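Ornithine cyclodeaminase (Methanococcus maripaludis S2, PDB 3C2Q) converts L-ornithine to L-proline with release of ammonia, using NAD(+) as cofactor. Local coordinates at residues E122-E125 / I126-Y130; L155-M158 / V159-Y163; R69-K72 / K73-V77. All blocks are in the same frame, centred on the assembly; numbering follows the deposited sequence.

Interaction 1 (E122-E125 / I126-Y130); sequences EMHE and IREEY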
ATOM      1  N   GLU B 122      28.473  -4.810  -3.103  1.00 26.60           N
ATOM      2  CA  GLU B 122      28.631  -5.414  -1.797  1.00 27.67           C
ATOM      3  C   GLU B 122      28.550  -6.948  -1.809  1.00 26.83           C
ATOM      4  O   GLU B 122      29.363  -7.614  -1.148  1.00 26.06           O
ATOM      5  CB  GLU B 122      27.664  -4.803  -0.784  1.00 28.96           C
ATOM      6  CG  GLU B 122      28.249  -4.811   0.610  1.00 37.02           C
ATOM      7  CD  GLU B 122      27.402  -4.072   1.635  1.00 46.46           C
ATOM      8  OE1 GLU B 122      26.495  -3.281   1.230  1.00 49.27           O
ATOM      9  OE2 GLU B 122      27.660  -4.290   2.854  1.00 50.64           O
HETATM   10  N   MSE B 123      27.604  -7.523  -2.554  1.00 25.28           N
HETATM   11  CA  MSE B 123      27.507  -8.978  -2.648  1.00 26.15           C
HETATM   12  C   MSE B 123      28.794  -9.576  -3.280  1.00 25.99           C
HETATM   13  O   MSE B 123      29.263 -10.638  -2.885  1.00 24.76           O
HETATM   14  CB  MSE B 123      26.308  -9.394  -3.496  1.00 25.15           C
HETATM   15  CG  MSE B 123      24.943  -9.062  -2.862  1.00 26.80           C
HETATM   16 SE   MSE B 123      23.540  -9.547  -4.133  1.00 31.25          SE
HETATM   17  CE  MSE B 123      23.727 -11.481  -4.249  1.00 24.29           C
ATOM     18  N   HIS B 124      29.334  -8.883  -4.272  1.00 26.87           N
ATOM     19  CA  HIS B 124      30.559  -9.335  -4.937  1.00 28.66           C
ATOM     20  C   HIS B 124      31.733  -9.325  -3.950  1.00 29.18           C
ATOM     21  O   HIS B 124      32.460 -10.304  -3.837  1.00 29.73           O
ATOM     22  CB  HIS B 124      30.849  -8.476  -6.160  1.00 28.63           C
ATOM     23  CG  HIS B 124      32.014  -8.961  -6.965  1.00 31.02           C
ATOM     24  ND1 HIS B 124      31.882  -9.872  -7.990  1.00 30.90           N
ATOM     25  CD2 HIS B 124      33.333  -8.666  -6.884  1.00 31.04           C
ATOM     26  CE1 HIS B 124      33.069 -10.110  -8.516  1.00 33.98           C
ATOM     27  NE2 HIS B 124      33.965  -9.388  -7.866  1.00 34.55           N
ATOM     28  N   GLU B 125      31.877  -8.234  -3.209  1.00 29.65           N
ATOM     29  CA  GLU B 125      32.905  -8.123  -2.182  1.00 31.24           C
ATOM     30  C   GLU B 125      32.753  -9.204  -1.118  1.00 30.08           C
ATOM     31  O   GLU B 125      33.737  -9.844  -0.718  1.00 29.30           O
ATOM     32  CB  GLU B 125      32.828  -6.754  -1.510  1.00 31.07           C
ATOM     33  CG  GLU B 125      33.242  -5.609  -2.394  1.00 33.89           C
ATOM     34  CD  GLU B 125      32.977  -4.245  -1.743  1.00 36.42           C
ATOM     35  OE1 GLU B 125      32.133  -4.143  -0.811  1.00 43.44           O
ATOM     36  OE2 GLU B 125      33.601  -3.253  -2.181  1.00 44.92           O
ATOM     37  N   ILE B 126      31.520  -9.408  -0.648  1.00 28.17           N
ATOM     38  CA  ILE B 126      31.250 -10.412   0.368  1.00 26.90           C
ATOM     39  C   ILE B 126      31.529 -11.842  -0.133  1.00 27.18           C
ATOM     40  O   ILE B 126      32.107 -12.657   0.606  1.00 27.95           O
ATOM     41  CB  ILE B 126      29.801 -10.249   0.976  1.00 26.42           C
ATOM     42  CG1 ILE B 126      29.741  -9.012   1.884  1.00 26.35           C
ATOM     43  CG2 ILE B 126      29.357 -11.523   1.707  1.00 24.76           C
ATOM     44  CD1 ILE B 126      28.307  -8.469   2.162  1.00 26.73           C
ATOM     45  N   ARG B 127      31.153 -12.152  -1.367  1.00 26.79           N
ATOM     46  CA  ARG B 127      31.441 -13.477  -1.915  1.00 28.47           C
ATOM     47  C   ARG B 127      32.958 -13.734  -1.997  1.00 30.55           C
ATOM     48  O   ARG B 127      33.394 -14.839  -1.687  1.00 30.85           O
ATOM     49  CB  ARG B 127      30.843 -13.695  -3.293  1.00 27.47           C
ATOM     50  CG  ARG B 127      30.931 -15.157  -3.707  1.00 27.82           C
ATOM     51  CD  ARG B 127      30.657 -15.408  -5.167  1.00 25.50           C
ATOM     52  NE  ARG B 127      31.338 -14.456  -6.046  1.00 28.60           N
ATOM     53  CZ  ARG B 127      31.326 -14.529  -7.376  1.00 28.45           C
ATOM     54  NH1 ARG B 127      30.702 -15.525  -7.971  1.00 30.06           N
ATOM     55  NH2 ARG B 127      31.954 -13.615  -8.122  1.00 30.61           N
ATOM     56  N   GLU B 128      33.710 -12.726  -2.445  1.00 32.11           N
ATOM     57  CA  GLU B 128      35.182 -12.762  -2.502  1.00 34.74           C
ATOM     58  C   GLU B 128      35.786 -13.106  -1.153  1.00 35.43           C
ATOM     59  O   GLU B 128      36.573 -14.040  -1.063  1.00 36.28           O
ATOM     60  CB  GLU B 128      35.750 -11.426  -2.981  1.00 34.93           C
ATOM     61  CG  GLU B 128      35.553 -11.138  -4.478  1.00 40.03           C
ATOM     62  CD  GLU B 128      36.275 -12.135  -5.393  1.00 45.30           C
ATOM     63  OE1 GLU B 128      37.338 -12.671  -4.984  1.00 48.65           O
ATOM     64  OE2 GLU B 128      35.783 -12.381  -6.519  1.00 45.46           O
ATOM     65  N   GLU B 129      35.404 -12.373  -0.111  1.00 36.24           N
ATOM     66  CA  GLU B 129      35.830 -12.679   1.253  1.00 38.16           C
ATOM     67  C   GLU B 129      35.412 -14.060   1.783  1.00 38.06           C
ATOM     68  O   GLU B 129      36.203 -14.737   2.456  1.00 37.97           O
ATOM     69  CB  GLU B 129      35.410 -11.580   2.229  1.00 38.32           C
ATOM     70  CG  GLU B 129      36.173 -10.274   2.027  1.00 44.59           C
ATOM     71  CD  GLU B 129      37.720 -10.458   2.045  1.00 51.06           C
ATOM     72  OE1 GLU B 129      38.258 -10.831   3.126  1.00 51.89           O
ATOM     73  OE2 GLU B 129      38.373 -10.225   0.977  1.00 51.62           O
ATOM     74  N   TYR B 130      34.196 -14.496   1.473  1.00 37.31           N
ATOM     75  CA  TYR B 130      33.781 -15.840   1.848  1.00 37.47           C
ATOM     76  C   TYR B 130      34.663 -16.921   1.185  1.00 38.68           C
ATOM     77  O   TYR B 130      34.996 -17.923   1.820  1.00 38.37           O
ATOM     78  CB  TYR B 130      32.311 -16.097   1.511  1.00 36.18           C
ATOM     79  CG  TYR B 130      31.873 -17.487   1.878  1.00 34.44           C
ATOM     80  CD1 TYR B 130      31.646 -17.827   3.206  1.00 33.23           C
ATOM     81  CD2 TYR B 130      31.727 -18.465   0.914  1.00 33.05           C
ATOM     82  CE1 TYR B 130      31.255 -19.098   3.553  1.00 33.45           C
ATOM     83  CE2 TYR B 130      31.334 -19.752   1.247  1.00 33.42           C
ATOM     84  CZ  TYR B 130      31.110 -20.056   2.567  1.00 34.55           C
ATOM     85  OH  TYR B 130      30.719 -21.321   2.926  1.00 37.26           O
TER
HETATM   86  O   HOH W   1      33.039 -12.207  -5.960  1.00 35.80           O
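The side chains of His-124, Arg-127 and Glu-128 close round a single bound water on one flank of helix 112-133. The imidazole gets there because its CG stands anti to the backbone N (chi1 -174°), which carries the ring along the helix toward the residues one turn on. There it meets Arg-127 obliquely: CE1 of His-124 is 3.7 Å from NH2 of Arg-127, and the ring and guanidinium planes are 57° apart. With Glu-128 the ring runs side by side, the planes of ring and carboxylate 42° apart, and His-124 NE2 is 3.8 Å from Glu-128 OE2. Glu-128 CG, anti to the carbonyl carbon, lies 3.3 Å from His-124 O; the bend at chi2 then brings the carboxylate back beside the ring and the water. The water lies 3.2 Å above the imidazole plane, over its centre, and at the guanidinium edge, in plane. It donates to His-124 O and to Glu-128 OE2. From Arg-127 NH2 it accepts a bond of 2.8 Å. The helical bond from Glu-128 N also ends on His-124 O, at 3.1 Å, so that carbonyl receives two donors.

Earlier in the helix, Ile-126 CD1 packs 4.0 Å from Glu-122 CG, while the Glu-122 carboxylate is salt-bridged to Lys-298. The side chains of Met-123 and Ile-126 pack against strands 138-142 and 276-280, in the parallel sheet of the Rossmann-type domain. By linking guanidinium, carboxylate and carbonyl, the water probably holds the two charged groups in place without direct contact, while Arg-127 NH1 is met by Glu-342 and the Leu-161 carbonyl.

Interaction 2 (L155-M158 / V159-Y163); sequences LAKM and VELGY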
ATOM      1  N   LEU B 155      17.452 -15.967  -9.000  1.00 19.30           N
ATOM      2  CA  LEU B 155      17.926 -16.372  -7.677  1.00 19.08           C
ATOM      3  C   LEU B 155      18.663 -17.703  -7.753  1.00 19.55           C
ATOM      4  O   LEU B 155      19.709 -17.865  -7.119  1.00 19.32           O
ATOM      5  CB  LEU B 155      16.782 -16.469  -6.669  1.00 18.49           C
ATOM      6  CG  LEU B 155      17.180 -16.913  -5.259  1.00 19.89           C
ATOM      7  CD1 LEU B 155      18.329 -16.055  -4.725  1.00 19.95           C
ATOM      8  CD2 LEU B 155      15.959 -16.858  -4.333  1.00 18.48           C
ATOM      9  N   ALA B 156      18.140 -18.640  -8.539  1.00 19.56           N
ATOM     10  CA  ALA B 156      18.822 -19.952  -8.691  1.00 20.46           C
ATOM     11  C   ALA B 156      20.241 -19.782  -9.255  1.00 20.99           C
ATOM     12  O   ALA B 156      21.189 -20.433  -8.817  1.00 21.72           O
ATOM     13  CB  ALA B 156      17.998 -20.876  -9.589  1.00 19.63           C
ATOM     14  N   LYS B 157      20.378 -18.903 -10.233  1.00 21.37           N
ATOM     15  CA  LYS B 157      21.685 -18.541 -10.765  1.00 22.01           C
ATOM     16  C   LYS B 157      22.668 -17.952  -9.737  1.00 23.07           C
ATOM     17  O   LYS B 157      23.873 -18.290  -9.745  1.00 22.46           O
ATOM     18  CB  LYS B 157      21.522 -17.641 -11.995  1.00 21.33           C
ATOM     19  CG  LYS B 157      22.835 -17.303 -12.717  1.00 25.18           C
ATOM     20  CD  LYS B 157      23.536 -18.530 -13.247  1.00 29.66           C
ATOM     21  CE  LYS B 157      22.788 -19.111 -14.423  1.00 35.33           C
ATOM     22  NZ  LYS B 157      23.654 -20.105 -15.153  1.00 39.81           N
HETATM   23  N   MSE B 158      22.185 -17.092  -8.837  1.00 22.69           N
HETATM   24  CA  MSE B 158      23.035 -16.564  -7.768  1.00 24.70           C
HETATM   25  C   MSE B 158      23.534 -17.685  -6.864  1.00 23.76           C
HETATM   26  O   MSE B 158      24.688 -17.657  -6.443  1.00 24.29           O
HETATM   27  CB  MSE B 158      22.315 -15.475  -6.941  1.00 23.58           C
HETATM   28  CG  MSE B 158      21.968 -14.258  -7.773  1.00 24.22           C
HETATM   29 SE   MSE B 158      20.710 -13.078  -6.765  1.00 32.52          SE
HETATM   30  CE  MSE B 158      20.082 -12.026  -8.303  1.00 23.81           C
ATOM     31  N   VAL B 159      22.669 -18.646  -6.556  1.00 23.13           N
ATOM     32  CA  VAL B 159      23.073 -19.846  -5.802  1.00 23.66           C
ATOM     33  C   VAL B 159      24.156 -20.624  -6.583  1.00 25.53           C
ATOM     34  O   VAL B 159      25.228 -20.918  -6.039  1.00 24.92           O
ATOM     35  CB  VAL B 159      21.875 -20.774  -5.511  1.00 24.00           C
ATOM     36  CG1 VAL B 159      22.318 -21.993  -4.719  1.00 22.16           C
ATOM     37  CG2 VAL B 159      20.765 -20.022  -4.683  1.00 21.07           C
ATOM     38  N   GLU B 160      23.876 -20.888  -7.863  1.00 26.03           N
ATOM     39  CA  GLU B 160      24.806 -21.572  -8.763  1.00 28.11           C
ATOM     40  C   GLU B 160      26.172 -20.881  -8.786  1.00 28.53           C
ATOM     41  O   GLU B 160      27.218 -21.550  -8.704  1.00 28.49           O
ATOM     42  CB  GLU B 160      24.172 -21.677 -10.165  1.00 27.45           C
ATOM     43  CG  GLU B 160      25.031 -22.404 -11.193  1.00 29.47           C
ATOM     44  CD  GLU B 160      24.380 -22.519 -12.564  1.00 30.78           C
ATOM     45  OE1 GLU B 160      23.246 -21.980 -12.802  1.00 31.12           O
ATOM     46  OE2 GLU B 160      25.007 -23.202 -13.413  1.00 35.97           O
ATOM     47  N   LEU B 161      26.175 -19.548  -8.829  1.00 27.72           N
ATOM     48  CA  LEU B 161      27.409 -18.768  -8.927  1.00 27.65           C
ATOM     49  C   LEU B 161      28.159 -18.554  -7.599  1.00 27.37           C
ATOM     50  O   LEU B 161      29.188 -17.874  -7.574  1.00 26.96           O
ATOM     51  CB  LEU B 161      27.162 -17.405  -9.599  1.00 28.25           C
ATOM     52  CG  LEU B 161      26.772 -17.343 -11.093  1.00 30.87           C
ATOM     53  CD1 LEU B 161      26.302 -15.948 -11.463  1.00 32.11           C
ATOM     54  CD2 LEU B 161      27.936 -17.766 -11.999  1.00 33.47           C
ATOM     55  N   GLY B 162      27.630 -19.112  -6.513  1.00 26.18           N
ATOM     56  CA  GLY B 162      28.302 -19.090  -5.229  1.00 25.44           C
ATOM     57  C   GLY B 162      28.062 -17.875  -4.360  1.00 25.47           C
ATOM     58  O   GLY B 162      28.749 -17.717  -3.340  1.00 24.69           O
ATOM     59  N   TYR B 163      27.087 -17.023  -4.722  1.00 25.01           N
ATOM     60  CA  TYR B 163      26.772 -15.838  -3.897  1.00 25.24           C
ATOM     61  C   TYR B 163      26.012 -16.134  -2.596  1.00 24.48           C
ATOM     62  O   TYR B 163      26.028 -15.326  -1.671  1.00 25.42           O
ATOM     63  CB  TYR B 163      25.980 -14.786  -4.693  1.00 26.04           C
ATOM     64  CG  TYR B 163      26.777 -14.108  -5.762  1.00 25.83           C
ATOM     65  CD1 TYR B 163      27.591 -13.017  -5.476  1.00 26.52           C
ATOM     66  CD2 TYR B 163      26.730 -14.571  -7.060  1.00 25.83           C
ATOM     67  CE1 TYR B 163      28.351 -12.411  -6.484  1.00 28.73           C
ATOM     68  CE2 TYR B 163      27.467 -13.963  -8.071  1.00 28.30           C
ATOM     69  CZ  TYR B 163      28.268 -12.896  -7.774  1.00 28.87           C
ATOM     70  OH  TYR B 163      28.983 -12.316  -8.819  1.00 33.56           O
TER
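Helix 152-160 ends here in a Schellman motif: Tyr-163 N reaches back to Met-158 O at 3.0 Å, Gly-162 N bonds to Val-159 O, and Gly-162 takes a positive phi of 87°. A CB on this residue would collide with the carbonyl oxygen of Leu-161, which explains the glycine.

Along the last helical turn, Lys-157 meets Glu-160 and Leu-161. Its chain is bent at both chi2 and chi3, and the hook brings NZ 3.0 Å from Glu-160 OE1 in a salt bridge. Glu-160 is extended instead, and the ammonium approaches from above the carboxylate plane, 55° out of it. The methylenes of the lysine are used as well: CG of Lys-157 lies 3.9 Å from Leu-161 CD1, the two side chains crossing at a slant. At the other end of the turn, the edge of the Tyr-163 ring faces Met-158 O, with CD2 3.8 Å from that oxygen, and the two CB atoms of Met-158 and Tyr-163 are 4.4 Å apart.

Beyond the turn, Tyr-163 OH bonds to Glu-342, and Met-158 and Tyr-163 both pack on Leu-338 of helix 327-342. Chemically, the salt bridge joins a lysine and a glutamate one turn apart, and the ammonium probably offsets the negative charge of Glu-160, which sits close to the carboxyl end of the helix.

Interaction 3 (R69-K72 / K73-V77); sequences RKVK and KGDFV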
ATOM      1  N   ARG B  69      12.525 -19.037  26.819  1.00 26.67           N
ATOM      2  CA  ARG B  69      12.174 -20.439  26.924  1.00 27.35           C
ATOM      3  C   ARG B  69      13.380 -21.385  27.070  1.00 27.47           C
ATOM      4  O   ARG B  69      13.206 -22.568  27.373  1.00 27.48           O
ATOM      5  CB  ARG B  69      11.279 -20.875  25.765  1.00 28.84           C
ATOM      6  CG  ARG B  69      12.023 -21.230  24.538  1.00 28.61           C
ATOM      7  CD  ARG B  69      11.101 -21.646  23.417  1.00 30.29           C
ATOM      8  NE  ARG B  69      11.580 -20.911  22.268  1.00 32.40           N
ATOM      9  CZ  ARG B  69      12.517 -21.349  21.449  1.00 32.07           C
ATOM     10  NH1 ARG B  69      13.004 -22.588  21.585  1.00 33.70           N
ATOM     11  NH2 ARG B  69      12.923 -20.564  20.461  1.00 30.88           N
ATOM     12  N   LYS B  70      14.593 -20.887  26.839  1.00 27.22           N
ATOM     13  CA  LYS B  70      15.778 -21.704  27.089  1.00 27.72           C
ATOM     14  C   LYS B  70      16.461 -21.403  28.431  1.00 27.83           C
ATOM     15  O   LYS B  70      17.430 -22.070  28.781  1.00 27.68           O
ATOM     16  CB  LYS B  70      16.779 -21.597  25.948  1.00 27.78           C
ATOM     17  CG  LYS B  70      16.324 -22.357  24.682  1.00 29.53           C
ATOM     18  CD  LYS B  70      17.386 -22.260  23.617  1.00 35.03           C
ATOM     19  CE  LYS B  70      16.880 -22.699  22.253  1.00 37.06           C
ATOM     20  NZ  LYS B  70      16.521 -24.130  22.239  1.00 38.41           N
ATOM     21  N   VAL B  71      15.957 -20.417  29.174  1.00 27.61           N
ATOM     22  CA  VAL B  71      16.512 -20.120  30.511  1.00 28.31           C
ATOM     23  C   VAL B  71      16.155 -21.240  31.510  1.00 29.39           C
ATOM     24  O   VAL B  71      14.990 -21.635  31.614  1.00 29.14           O
ATOM     25  CB  VAL B  71      16.083 -18.731  31.020  1.00 28.08           C
ATOM     26  CG1 VAL B  71      16.596 -18.464  32.481  1.00 28.07           C
ATOM     27  CG2 VAL B  71      16.606 -17.646  30.088  1.00 26.04           C
ATOM     28  N   LYS B  72      17.175 -21.755  32.210  1.00 30.36           N
ATOM     29  CA  LYS B  72      16.999 -22.872  33.167  1.00 31.43           C
ATOM     30  C   LYS B  72      17.051 -22.405  34.615  1.00 31.47           C
ATOM     31  O   LYS B  72      17.716 -21.430  34.928  1.00 30.73           O
ATOM     32  CB  LYS B  72      18.070 -23.950  32.948  1.00 31.83           C
ATOM     33  CG  LYS B  72      18.068 -24.584  31.562  1.00 34.20           C
ATOM     34  CD  LYS B  72      16.695 -25.196  31.230  1.00 40.40           C
ATOM     35  CE  LYS B  72      16.617 -25.661  29.771  1.00 43.96           C
ATOM     36  NZ  LYS B  72      15.191 -25.833  29.332  1.00 45.66           N
ATOM     37  N   LYS B  73      16.320 -23.093  35.496  1.00 32.40           N
ATOM     38  CA  LYS B  73      16.374 -22.803  36.928  1.00 32.82           C
ATOM     39  C   LYS B  73      17.843 -22.691  37.323  1.00 31.83           C
ATOM     40  O   LYS B  73      18.647 -23.534  36.928  1.00 31.75           O
ATOM     41  CB  LYS B  73      15.680 -23.928  37.725  1.00 33.70           C
ATOM     42  CG  LYS B  73      15.816 -23.731  39.231  1.00 37.19           C
ATOM     43  CD  LYS B  73      14.964 -24.650  40.058  1.00 41.28           C
ATOM     44  CE  LYS B  73      15.008 -24.111  41.496  1.00 45.72           C
ATOM     45  NZ  LYS B  73      14.503 -25.050  42.527  1.00 47.62           N
ATOM     46  N   GLY B  74      18.195 -21.628  38.044  1.00 31.64           N
ATOM     47  CA  GLY B  74      19.572 -21.432  38.525  1.00 32.10           C
ATOM     48  C   GLY B  74      20.498 -20.620  37.629  1.00 32.06           C
ATOM     49  O   GLY B  74      21.582 -20.201  38.073  1.00 32.02           O
ATOM     50  N   ASP B  75      20.110 -20.400  36.360  1.00 31.10           N
ATOM     51  CA  ASP B  75      20.919 -19.574  35.436  1.00 30.10           C
ATOM     52  C   ASP B  75      21.013 -18.188  36.038  1.00 28.92           C
ATOM     53  O   ASP B  75      20.007 -17.667  36.465  1.00 28.81           O
ATOM     54  CB  ASP B  75      20.232 -19.424  34.057  1.00 30.62           C
ATOM     55  CG  ASP B  75      20.409 -20.630  33.149  1.00 33.54           C
ATOM     56  OD1 ASP B  75      21.207 -21.537  33.466  1.00 33.00           O
ATOM     57  OD2 ASP B  75      19.746 -20.661  32.072  1.00 33.92           O
ATOM     58  N   PHE B  76      22.205 -17.587  36.059  1.00 28.83           N
ATOM     59  CA  PHE B  76      22.360 -16.198  36.512  1.00 29.45           C
ATOM     60  C   PHE B  76      21.953 -15.234  35.404  1.00 28.31           C
ATOM     61  O   PHE B  76      22.623 -15.159  34.384  1.00 27.26           O
ATOM     62  CB  PHE B  76      23.811 -15.875  36.894  1.00 30.38           C
ATOM     63  CG  PHE B  76      24.292 -16.640  38.092  1.00 35.06           C
ATOM     64  CD1 PHE B  76      23.598 -16.557  39.302  1.00 37.46           C
ATOM     65  CD2 PHE B  76      25.413 -17.465  38.005  1.00 40.39           C
ATOM     66  CE1 PHE B  76      24.025 -17.278  40.434  1.00 41.36           C
ATOM     67  CE2 PHE B  76      25.848 -18.199  39.137  1.00 41.85           C
ATOM     68  CZ  PHE B  76      25.141 -18.096  40.340  1.00 39.31           C
ATOM     69  N   VAL B  77      20.916 -14.470  35.681  1.00 27.57           N
ATOM     70  CA  VAL B  77      20.303 -13.549  34.714  1.00 27.88           C
ATOM     71  C   VAL B  77      20.711 -12.128  35.099  1.00 28.21           C
ATOM     72  O   VAL B  77      20.679 -11.729  36.281  1.00 27.74           O
ATOM     73  CB  VAL B  77      18.751 -13.699  34.717  1.00 27.55           C
ATOM     74  CG1 VAL B  77      18.077 -12.626  33.815  1.00 28.12           C
ATOM     75  CG2 VAL B  77      18.354 -15.116  34.283  1.00 26.81           C
TER
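Asp-75 turns its carboxylate back over the bend onto the backbone of Lys-72, with Val-71 crossing it. Its CG stands beside its own backbone N and anti to the carbonyl carbon (chi1 -80°), which swings OD2 toward the incoming chain. Lys-72 N donates to Asp-75 OD2 at 2.8 Å, nearly straight at 173°, but from above the carboxylate plane, 63° out of it. In return Asp-75 N donates to Lys-72 O at 3.0 Å, so each residue gives one N-H to the other. The second bond closes a type II beta turn from Lys-72 to Asp-75, with Gly-74 at positive phi, a conformation in which a CB would come too close to Lys-73 O.

The valine runs obliquely to the aspartate: Val-71 CG1 lies 3.9 Å from Asp-75 OD2 and 4.1 Å from Asp-75 CB. The same methyl reaches on to Val-77, its CG1 4.2 Å from Val-77 CG2, so apolar packing continues past the turn into strand 76-79. Val-71 also rests on Val-53 of strand 53-57.

Asp-75 OD2 has a second partner in the salt bridge with Lys-66, and Lys-73 N is bonded to Asp-19. With an alanine here, Lys-72 N and Lys-66 NZ would lose this acceptor, and the chain entering the turn is likely to be freer to shift. The turn connects the loop after strand 62-66 to strand 76-79 in the mixed sheet, between strands 12-15 and 53-57. One oxygen thus takes a backbone N-H and a lysine ammonium, and the lysine charge would be expected to favour an ionised carboxylate.

Interactions 1 and 2 belong to one neighbourhood of the Rossmann-type domain, their centres 13 Å apart. They touch directly, with Arg-127 NH1 2.8 Å from Leu-161 O, and Arg-127 makes a cation-pi contact with Tyr-163, so the helix of interaction 1 meets the Schellman turn of interaction 2; both share Glu-342 as a partner. Both lie near the NAD(+) site inferred by similarity: the side chain of Leu-155 is about 8 Å from that of Val-327, one of its predicted residues, and that of Met-123 about 12 Å from it. Interaction 3 stands apart in the first region, its centre 39 Å from that of interaction 1 and 41 Å from that of interaction 2.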